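Long-range contacts in CurH (Lyngbya majuscula, PDB 3KG7), which probably dehydrates a beta-hydroxyacyl intermediate during polyketide assembly, as the double-hotdog dehydratase domain of a module in the curacin pathway: residues Val52-Met57 against Gln118-Ser123; Trp226-Val231 against Asn279-Lys284. All coordinates share one frame; numbering follows the deposited sequence.

Interaction 1. Residues Val52-Met57 against Gln118-Ser123; sequences VSYIAM and QHASMS
The Y54 ring meets strand 118-123 obliquely, with A120 CB near its inner end and H119 CB near its phenol end. A120 CB lies 3.5 Å from Y54 CD2. The methyl also packs against CG and CB, close to the root of the ring. Further out, H119 CB is 3.6 Å from Y54 OH and also near CE2 and CZ. The two side chains cross obliquely, and H119 CG is 3.9 Å from Y54 OH. The imidazole nitrogens turn to other partners: NE2 is hydrogen-bonded to S107 OG and ND1 to Q75 O. These two bonds fix the rotation of the ring. Y54 CG is anti to its own carbonyl carbon (chi1 -51°), which carries the ring along the strand from A120 to H119.

H119 and A120 form a classic beta bulge opposite V105, so both CB atoms face the helix. This is how one tyrosine can rest on two successive residues. The helix is the buried helix of a hotdog fold, packed against its curved antiparallel sheet. The short axes approach to 8.8 Å and cross at -54°.

The second foothold is M122, a selenomethionine. Its CG lies between the backbone N and the carbonyl carbon (chi1 69°), and the chain also bends at chi2 and chi3. SE comes 4.2 Å from I55 CA, and CE ends 4.0 Å from Y54 CB. I71 of the adjacent strand 66-73 touches both I55 and M122. On the strand itself, Q118 NE2 donates to A120 O at 3.1 Å, from above the carbonyl plane.

Interaction 2. Residues Trp226-Val231 against Asn279-Lys284; sequences WAPWRV and NGFTVK
Four backbone hydrogen bonds join the two strands. A227 and K284 pair in both directions, and K284 N to A227 O is 2.7 Å. W229 N then gives to T282 O, in the carbonyl plane. T282 N gives to R230 O almost along the C=O axis, at 2.8 Å.

Side chains pack on both faces. On one, F281 CZ reaches P228 CG at 3.9 Å, and its CD2 meets V231 CG2. V283 CG2 stands between its backbone N and carbonyl carbon and touches W226 CE3 at 3.6 Å. The other face holds K284, T282 and R230. K284 bends at chi3 (77°), which brings NZ over one face of the W229 indole. NZ lies 4.7 Å from the centroid of the five-membered ring, a cation-pi contact. T282 CG2 meets the same indole at its edge, 4.1 Å from CE3. Within its own strand, the R230 guanidinium turns one face to W229 CH2.

T282 OG1 donates to G280 O at 2.8 Å, tying the strand to the corner at G280. There G280 N is bonded to D264 OD1. Y263 stacks edge-to-face on F281. Strand 66-73 flanks the far edge of 226-231, with backbone hydrogen bonds linking F73 with W229 and I71 with V231.

An extra residue on strand 226-231, W229 with R230 opposite T282, makes a classic beta bulge, while G280 and F281 form a G1 bulge opposite Y263. The paired strands belong to the second hotdog of this double-hotdog dehydratase fold.

How the interactions relate
From the N terminus, four strands precede helix 52-62; strands 66-73, 86-92 and 101-109 follow it. Strand 117-124 returns to the helix, and interaction 1 closes that loop. The chain then runs on through the helices and strands between residues 138 and 207 before interaction 2 opens. Strand 225-236 is joined by strand 274-286 after strands 243-255 and 260-268. The two loops follow in series and neither nests nor crosses. Strand 66-73 lies between 117-124 and 225-236, so it links the strands of both contacts across the two hotdogs. The contacts also touch directly, where V52 CG1 packs 3.7 Å from F281 CE2.

Interaction 1. Residues Val52-Met57 against Gln118-Ser123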
ATOM      1  N   VAL C  52     -14.274 -10.040 -16.573  1.00 82.42           N
ATOM      2  CA  VAL C  52     -14.400  -8.657 -17.064  1.00 83.32           C
ATOM      3  C   VAL C  52     -14.523  -7.585 -15.959  1.00 84.24           C
ATOM      4  O   VAL C  52     -14.304  -6.400 -16.217  1.00 87.90           O
ATOM      5  CB  VAL C  52     -15.518  -8.483 -18.137  1.00 83.35           C
ATOM      6  CG1 VAL C  52     -15.192  -9.301 -19.388  1.00 81.24           C
ATOM      7  CG2 VAL C  52     -16.905  -8.825 -17.579  1.00 81.75           C
ATOM      8  N   SER C  53     -14.840  -8.010 -14.737  1.00 82.40           N
ATOM      9  CA  SER C  53     -14.921  -7.107 -13.584  1.00 80.66           C
ATOM     10  C   SER C  53     -13.617  -6.381 -13.351  1.00 80.91           C
ATOM     11  O   SER C  53     -13.605  -5.206 -12.975  1.00 83.25           O
ATOM     12  CB  SER C  53     -15.287  -7.867 -12.311  1.00 78.54           C
ATOM     13  OG  SER C  53     -16.460  -8.623 -12.511  1.00 81.51           O
ATOM     14  N   TYR C  54     -12.515  -7.084 -13.565  1.00 79.96           N
ATOM     15  CA  TYR C  54     -11.199  -6.489 -13.353  1.00 80.65           C
ATOM     16  C   TYR C  54     -10.891  -5.410 -14.379  1.00 81.59           C
ATOM     17  O   TYR C  54     -10.213  -4.439 -14.060  1.00 82.33           O
ATOM     18  CB  TYR C  54     -10.119  -7.572 -13.294  1.00 78.27           C
ATOM     19  CG  TYR C  54     -10.491  -8.656 -12.312  1.00 78.09           C
ATOM     20  CD1 TYR C  54     -10.721  -8.354 -10.973  1.00 78.53           C
ATOM     21  CD2 TYR C  54     -10.645  -9.978 -12.725  1.00 77.78           C
ATOM     22  CE1 TYR C  54     -11.090  -9.344 -10.069  1.00 79.36           C
ATOM     23  CE2 TYR C  54     -10.995 -10.969 -11.827  1.00 77.26           C
ATOM     24  CZ  TYR C  54     -11.220 -10.646 -10.507  1.00 76.84           C
ATOM     25  OH  TYR C  54     -11.566 -11.623  -9.618  1.00 77.47           O
ATOM     26  N   ILE C  55     -11.425  -5.566 -15.593  1.00 81.16           N
ATOM     27  CA  ILE C  55     -11.315  -4.530 -16.606  1.00 80.37           C
ATOM     28  C   ILE C  55     -12.064  -3.305 -16.103  1.00 81.99           C
ATOM     29  O   ILE C  55     -11.541  -2.183 -16.151  1.00 84.32           O
ATOM     30  CB  ILE C  55     -11.872  -4.964 -17.983  1.00 79.77           C
ATOM     31  CG1 ILE C  55     -11.325  -6.339 -18.390  1.00 80.00           C
ATOM     32  CG2 ILE C  55     -11.515  -3.913 -19.042  1.00 78.82           C
ATOM     33  CD1 ILE C  55     -12.049  -6.992 -19.556  1.00 79.73           C
ATOM     34  N   ALA C  56     -13.283  -3.534 -15.611  1.00 80.08           N
ATOM     35  CA  ALA C  56     -14.102  -2.495 -15.006  1.00 80.08           C
ATOM     36  C   ALA C  56     -13.318  -1.743 -13.949  1.00 82.43           C
ATOM     37  O   ALA C  56     -13.292  -0.509 -13.953  1.00 84.34           O
ATOM     38  CB  ALA C  56     -15.328  -3.103 -14.396  1.00 77.59           C
HETATM   39  N   MSE C  57     -12.666  -2.494 -13.062  1.00 85.02           N
HETATM   40  CA  MSE C  57     -11.906  -1.903 -11.954  1.00 90.33           C
HETATM   41  C   MSE C  57     -10.751  -1.038 -12.448  1.00 85.86           C
HETATM   42  O   MSE C  57     -10.531   0.072 -11.961  1.00 83.15           O
HETATM   43  CB  MSE C  57     -11.379  -2.988 -11.021  1.00 90.32           C
HETATM   44  CG  MSE C  57     -12.464  -3.677 -10.239  1.00 96.32           C
HETATM   45 SE   MSE C  57     -11.729  -5.068  -9.103  1.00102.53          SE
HETATM   46  CE  MSE C  57     -11.116  -3.997  -7.599  1.00100.12           C
ATOM     47  N   GLN C 118      -3.643 -15.194  -7.895  1.00 78.96           N
ATOM     48  CA  GLN C 118      -3.844 -14.173  -8.912  1.00 77.60           C
ATOM     49  C   GLN C 118      -5.099 -14.463  -9.730  1.00 77.83           C
ATOM     50  O   GLN C 118      -5.381 -15.607 -10.068  1.00 79.98           O
ATOM     51  CB  GLN C 118      -2.612 -14.043  -9.808  1.00 75.96           C
ATOM     52  CG  GLN C 118      -2.476 -12.662 -10.463  1.00 78.55           C
ATOM     53  CD  GLN C 118      -1.383 -12.595 -11.516  1.00 77.60           C
ATOM     54  OE1 GLN C 118      -0.354 -13.266 -11.404  1.00 78.13           O
ATOM     55  NE2 GLN C 118      -1.604 -11.781 -12.551  1.00 76.43           N
ATOM     56  N   HIS C 119      -5.850 -13.418 -10.042  1.00 77.88           N
ATOM     57  CA  HIS C 119      -7.081 -13.572 -10.793  1.00 77.73           C
ATOM     58  C   HIS C 119      -7.007 -12.931 -12.176  1.00 79.52           C
ATOM     59  O   HIS C 119      -7.661 -13.398 -13.122  1.00 81.10           O
ATOM     60  CB  HIS C 119      -8.252 -13.030  -9.979  1.00 75.24           C
ATOM     61  CG  HIS C 119      -8.370 -13.659  -8.628  1.00 74.20           C
ATOM     62  ND1 HIS C 119      -8.753 -14.973  -8.449  1.00 73.63           N
ATOM     63  CD2 HIS C 119      -8.139 -13.163  -7.391  1.00 72.78           C
ATOM     64  CE1 HIS C 119      -8.755 -15.256  -7.160  1.00 74.05           C
ATOM     65  NE2 HIS C 119      -8.389 -14.173  -6.497  1.00 74.82           N
ATOM     66  N   ALA C 120      -6.196 -11.880 -12.296  1.00 78.75           N
ATOM     67  CA  ALA C 120      -6.112 -11.136 -13.544  1.00 79.92           C
ATOM     68  C   ALA C 120      -4.792 -10.386 -13.746  1.00 80.32           C
ATOM     69  O   ALA C 120      -4.130  -9.988 -12.782  1.00 82.09           O
ATOM     70  CB  ALA C 120      -7.288 -10.171 -13.659  1.00 80.13           C
ATOM     71  N   SER C 121      -4.425 -10.212 -15.016  1.00 80.01           N
ATOM     72  CA  SER C 121      -3.334  -9.329 -15.412  1.00 80.56           C
ATOM     73  C   SER C 121      -3.731  -8.606 -16.688  1.00 81.30           C
ATOM     74  O   SER C 121      -4.486  -9.150 -17.499  1.00 81.40           O
ATOM     75  CB  SER C 121      -2.052 -10.124 -15.656  1.00 80.45           C
ATOM     76  OG  SER C 121      -2.274 -11.153 -16.605  1.00 80.67           O
HETATM   77  N   MSE C 122      -3.230  -7.391 -16.863  1.00 83.12           N
HETATM   78  CA  MSE C 122      -3.448  -6.632 -18.097  1.00 88.35           C
HETATM   79  C   MSE C 122      -2.551  -5.402 -18.149  1.00 84.67           C
HETATM   80  O   MSE C 122      -1.887  -5.066 -17.166  1.00 83.58           O
HETATM   81  CB  MSE C 122      -4.914  -6.216 -18.242  1.00 90.18           C
HETATM   82  CG  MSE C 122      -5.366  -5.173 -17.240  1.00 95.45           C
HETATM   83 SE   MSE C 122      -7.214  -5.439 -16.672  1.00103.34          SE
HETATM   84  CE  MSE C 122      -6.992  -7.132 -15.719  1.00 98.32           C
ATOM     85  N   SER C 123      -2.536  -4.744 -19.303  1.00 83.22           N
ATOM     86  CA  SER C 123      -1.819  -3.493 -19.475  1.00 82.02           C
ATOM     87  C   SER C 123      -2.782  -2.403 -19.891  1.00 83.69           C
ATOM     88  O   SER C 123      -3.623  -2.600 -20.782  1.00 83.07           O
ATOM     89  CB  SER C 123      -0.722  -3.625 -20.529  1.00 81.90           C
ATOM     90  OG  SER C 123       0.479  -4.153 -19.980  1.00 82.62           O
TER

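Interaction 2. Residues Trp226-Val231 against Asn279-Lys284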
ATOM      1  N   TRP C 226     -18.242 -22.348 -19.811  1.00 84.95           N
ATOM      2  CA  TRP C 226     -17.312 -21.630 -20.691  1.00 84.73           C
ATOM      3  C   TRP C 226     -16.753 -20.403 -19.960  1.00 83.21           C
ATOM      4  O   TRP C 226     -17.412 -19.360 -19.906  1.00 81.75           O
ATOM      5  CB  TRP C 226     -18.022 -21.160 -21.966  1.00 87.28           C
ATOM      6  CG  TRP C 226     -18.244 -22.193 -23.042  1.00 88.28           C
ATOM      7  CD1 TRP C 226     -19.422 -22.821 -23.340  1.00 89.44           C
ATOM      8  CD2 TRP C 226     -17.281 -22.680 -23.990  1.00 88.87           C
ATOM      9  NE1 TRP C 226     -19.250 -23.682 -24.401  1.00 89.68           N
ATOM     10  CE2 TRP C 226     -17.947 -23.614 -24.820  1.00 89.64           C
ATOM     11  CE3 TRP C 226     -15.922 -22.427 -24.213  1.00 89.10           C
ATOM     12  CZ2 TRP C 226     -17.297 -24.297 -25.860  1.00 89.19           C
ATOM     13  CZ3 TRP C 226     -15.274 -23.108 -25.251  1.00 89.19           C
ATOM     14  CH2 TRP C 226     -15.965 -24.032 -26.058  1.00 88.97           C
ATOM     15  N   ALA C 227     -15.545 -20.532 -19.409  1.00 81.66           N
ATOM     16  CA  ALA C 227     -14.907 -19.455 -18.636  1.00 82.54           C
ATOM     17  C   ALA C 227     -14.102 -18.495 -19.503  1.00 82.78           C
ATOM     18  O   ALA C 227     -13.282 -18.938 -20.313  1.00 83.42           O
ATOM     19  CB  ALA C 227     -14.014 -20.031 -17.557  1.00 82.51           C
ATOM     20  N   PRO C 228     -14.342 -17.178 -19.345  1.00 81.57           N
ATOM     21  CA  PRO C 228     -13.480 -16.175 -19.961  1.00 80.12           C
ATOM     22  C   PRO C 228     -12.016 -16.445 -19.634  1.00 78.46           C
ATOM     23  O   PRO C 228     -11.675 -16.713 -18.484  1.00 76.79           O
ATOM     24  CB  PRO C 228     -13.950 -14.870 -19.314  1.00 81.84           C
ATOM     25  CG  PRO C 228     -15.383 -15.113 -18.996  1.00 82.95           C
ATOM     26  CD  PRO C 228     -15.464 -16.564 -18.608  1.00 82.20           C
ATOM     27  N   TRP C 229     -11.162 -16.384 -20.650  1.00 78.43           N
ATOM     28  CA  TRP C 229      -9.765 -16.775 -20.497  1.00 78.12           C
ATOM     29  C   TRP C 229      -8.778 -15.657 -20.841  1.00 77.60           C
ATOM     30  O   TRP C 229      -7.760 -15.480 -20.164  1.00 77.22           O
ATOM     31  CB  TRP C 229      -9.481 -18.031 -21.325  1.00 78.19           C
ATOM     32  CG  TRP C 229      -8.057 -18.494 -21.263  1.00 78.17           C
ATOM     33  CD1 TRP C 229      -7.298 -18.680 -20.139  1.00 78.02           C
ATOM     34  CD2 TRP C 229      -7.222 -18.844 -22.375  1.00 78.31           C
ATOM     35  NE1 TRP C 229      -6.041 -19.116 -20.484  1.00 78.35           N
ATOM     36  CE2 TRP C 229      -5.967 -19.225 -21.849  1.00 78.69           C
ATOM     37  CE3 TRP C 229      -7.411 -18.867 -23.765  1.00 78.27           C
ATOM     38  CZ2 TRP C 229      -4.902 -19.629 -22.667  1.00 78.82           C
ATOM     39  CZ3 TRP C 229      -6.350 -19.266 -24.578  1.00 78.24           C
ATOM     40  CH2 TRP C 229      -5.113 -19.644 -24.023  1.00 78.33           C
ATOM     41  N   ARG C 230      -9.069 -14.925 -21.911  1.00 78.23           N
ATOM     42  CA  ARG C 230      -8.297 -13.739 -22.262  1.00 78.90           C
ATOM     43  C   ARG C 230      -9.077 -12.803 -23.181  1.00 78.60           C
ATOM     44  O   ARG C 230     -10.016 -13.222 -23.869  1.00 79.58           O
ATOM     45  CB  ARG C 230      -6.925 -14.104 -22.860  1.00 79.94           C
ATOM     46  CG  ARG C 230      -6.936 -14.633 -24.284  1.00 81.35           C
ATOM     47  CD  ARG C 230      -5.515 -14.839 -24.804  1.00 82.94           C
ATOM     48  NE  ARG C 230      -5.481 -15.802 -25.911  1.00 86.76           N
ATOM     49  CZ  ARG C 230      -4.376 -16.286 -26.478  1.00 86.71           C
ATOM     50  NH1 ARG C 230      -3.168 -15.912 -26.068  1.00 87.29           N
ATOM     51  NH2 ARG C 230      -4.481 -17.155 -27.470  1.00 86.89           N
ATOM     52  N   VAL C 231      -8.686 -11.531 -23.159  1.00 78.59           N
ATOM     53  CA  VAL C 231      -9.253 -10.493 -24.015  1.00 78.43           C
ATOM     54  C   VAL C 231      -8.095  -9.723 -24.640  1.00 78.89           C
ATOM     55  O   VAL C 231      -7.238  -9.204 -23.925  1.00 80.96           O
ATOM     56  CB  VAL C 231     -10.145  -9.509 -23.210  1.00 78.03           C
ATOM     57  CG1 VAL C 231     -10.650  -8.372 -24.104  1.00 77.92           C
ATOM     58  CG2 VAL C 231     -11.313 -10.236 -22.572  1.00 76.61           C
ATOM     59  N   ASN C 279     -12.368  -6.632 -28.022  1.00 82.07           N
ATOM     60  CA  ASN C 279     -11.791  -7.460 -29.083  1.00 83.64           C
ATOM     61  C   ASN C 279     -11.129  -8.731 -28.573  1.00 82.62           C
ATOM     62  O   ASN C 279     -10.395  -8.719 -27.586  1.00 83.04           O
ATOM     63  CB  ASN C 279     -10.790  -6.671 -29.932  1.00 85.52           C
ATOM     64  CG  ASN C 279     -11.423  -5.496 -30.633  1.00 88.01           C
ATOM     65  OD1 ASN C 279     -12.270  -5.664 -31.511  1.00 89.40           O
ATOM     66  ND2 ASN C 279     -11.012  -4.289 -30.254  1.00 89.02           N
ATOM     67  N   GLY C 280     -11.394  -9.829 -29.270  1.00 81.71           N
ATOM     68  CA  GLY C 280     -10.783 -11.110 -28.950  1.00 81.52           C
ATOM     69  C   GLY C 280     -11.216 -11.688 -27.619  1.00 81.42           C
ATOM     70  O   GLY C 280     -10.420 -12.340 -26.943  1.00 81.30           O
ATOM     71  N   PHE C 281     -12.478 -11.447 -27.251  1.00 80.25           N
ATOM     72  CA  PHE C 281     -13.061 -12.004 -26.027  1.00 79.69           C
ATOM     73  C   PHE C 281     -13.098 -13.525 -26.115  1.00 79.83           C
ATOM     74  O   PHE C 281     -13.918 -14.095 -26.840  1.00 79.93           O
ATOM     75  CB  PHE C 281     -14.471 -11.443 -25.772  1.00 79.13           C
ATOM     76  CG  PHE C 281     -15.094 -11.917 -24.477  1.00 79.66           C
ATOM     77  CD1 PHE C 281     -16.090 -12.892 -24.480  1.00 80.04           C
ATOM     78  CD2 PHE C 281     -14.680 -11.392 -23.249  1.00 79.28           C
ATOM     79  CE1 PHE C 281     -16.667 -13.339 -23.273  1.00 80.24           C
ATOM     80  CE2 PHE C 281     -15.257 -11.833 -22.043  1.00 78.71           C
ATOM     81  CZ  PHE C 281     -16.251 -12.805 -22.059  1.00 77.65           C
ATOM     82  N   THR C 282     -12.206 -14.175 -25.374  1.00 79.45           N
ATOM     83  CA  THR C 282     -12.021 -15.617 -25.496  1.00 81.08           C
ATOM     84  C   THR C 282     -12.536 -16.383 -24.274  1.00 82.81           C
ATOM     85  O   THR C 282     -12.187 -16.068 -23.130  1.00 84.97           O
ATOM     86  CB  THR C 282     -10.543 -15.961 -25.762  1.00 81.75           C
ATOM     87  OG1 THR C 282     -10.035 -15.125 -26.811  1.00 83.05           O
ATOM     88  CG2 THR C 282     -10.393 -17.419 -26.167  1.00 81.09           C
ATOM     89  N   VAL C 283     -13.381 -17.378 -24.527  1.00 81.89           N
ATOM     90  CA  VAL C 283     -13.832 -18.286 -23.478  1.00 82.89           C
ATOM     91  C   VAL C 283     -13.198 -19.661 -23.676  1.00 83.39           C
ATOM     92  O   VAL C 283     -12.881 -20.050 -24.798  1.00 83.60           O
ATOM     93  CB  VAL C 283     -15.381 -18.395 -23.414  1.00 82.97           C
ATOM     94  CG1 VAL C 283     -15.993 -17.071 -22.950  1.00 82.69           C
ATOM     95  CG2 VAL C 283     -15.966 -18.824 -24.764  1.00 80.76           C
ATOM     96  N   LYS C 284     -12.989 -20.382 -22.580  1.00 84.90           N
ATOM     97  CA  LYS C 284     -12.463 -21.742 -22.651  1.00 86.27           C
ATOM     98  C   LYS C 284     -13.229 -22.651 -21.692  1.00 87.79           C
ATOM     99  O   LYS C 284     -13.667 -22.212 -20.621  1.00 89.74           O
ATOM    100  CB  LYS C 284     -10.960 -21.764 -22.346  1.00 86.60           C
ATOM    101  CG  LYS C 284     -10.265 -23.088 -22.670  1.00 86.08           C
ATOM    102  CD  LYS C 284      -8.792 -23.077 -22.273  1.00 86.80           C
ATOM    103  CE  LYS C 284      -8.606 -23.265 -20.772  1.00 87.97           C
ATOM    104  NZ  LYS C 284      -7.175 -23.438 -20.405  1.00 88.00           N
TER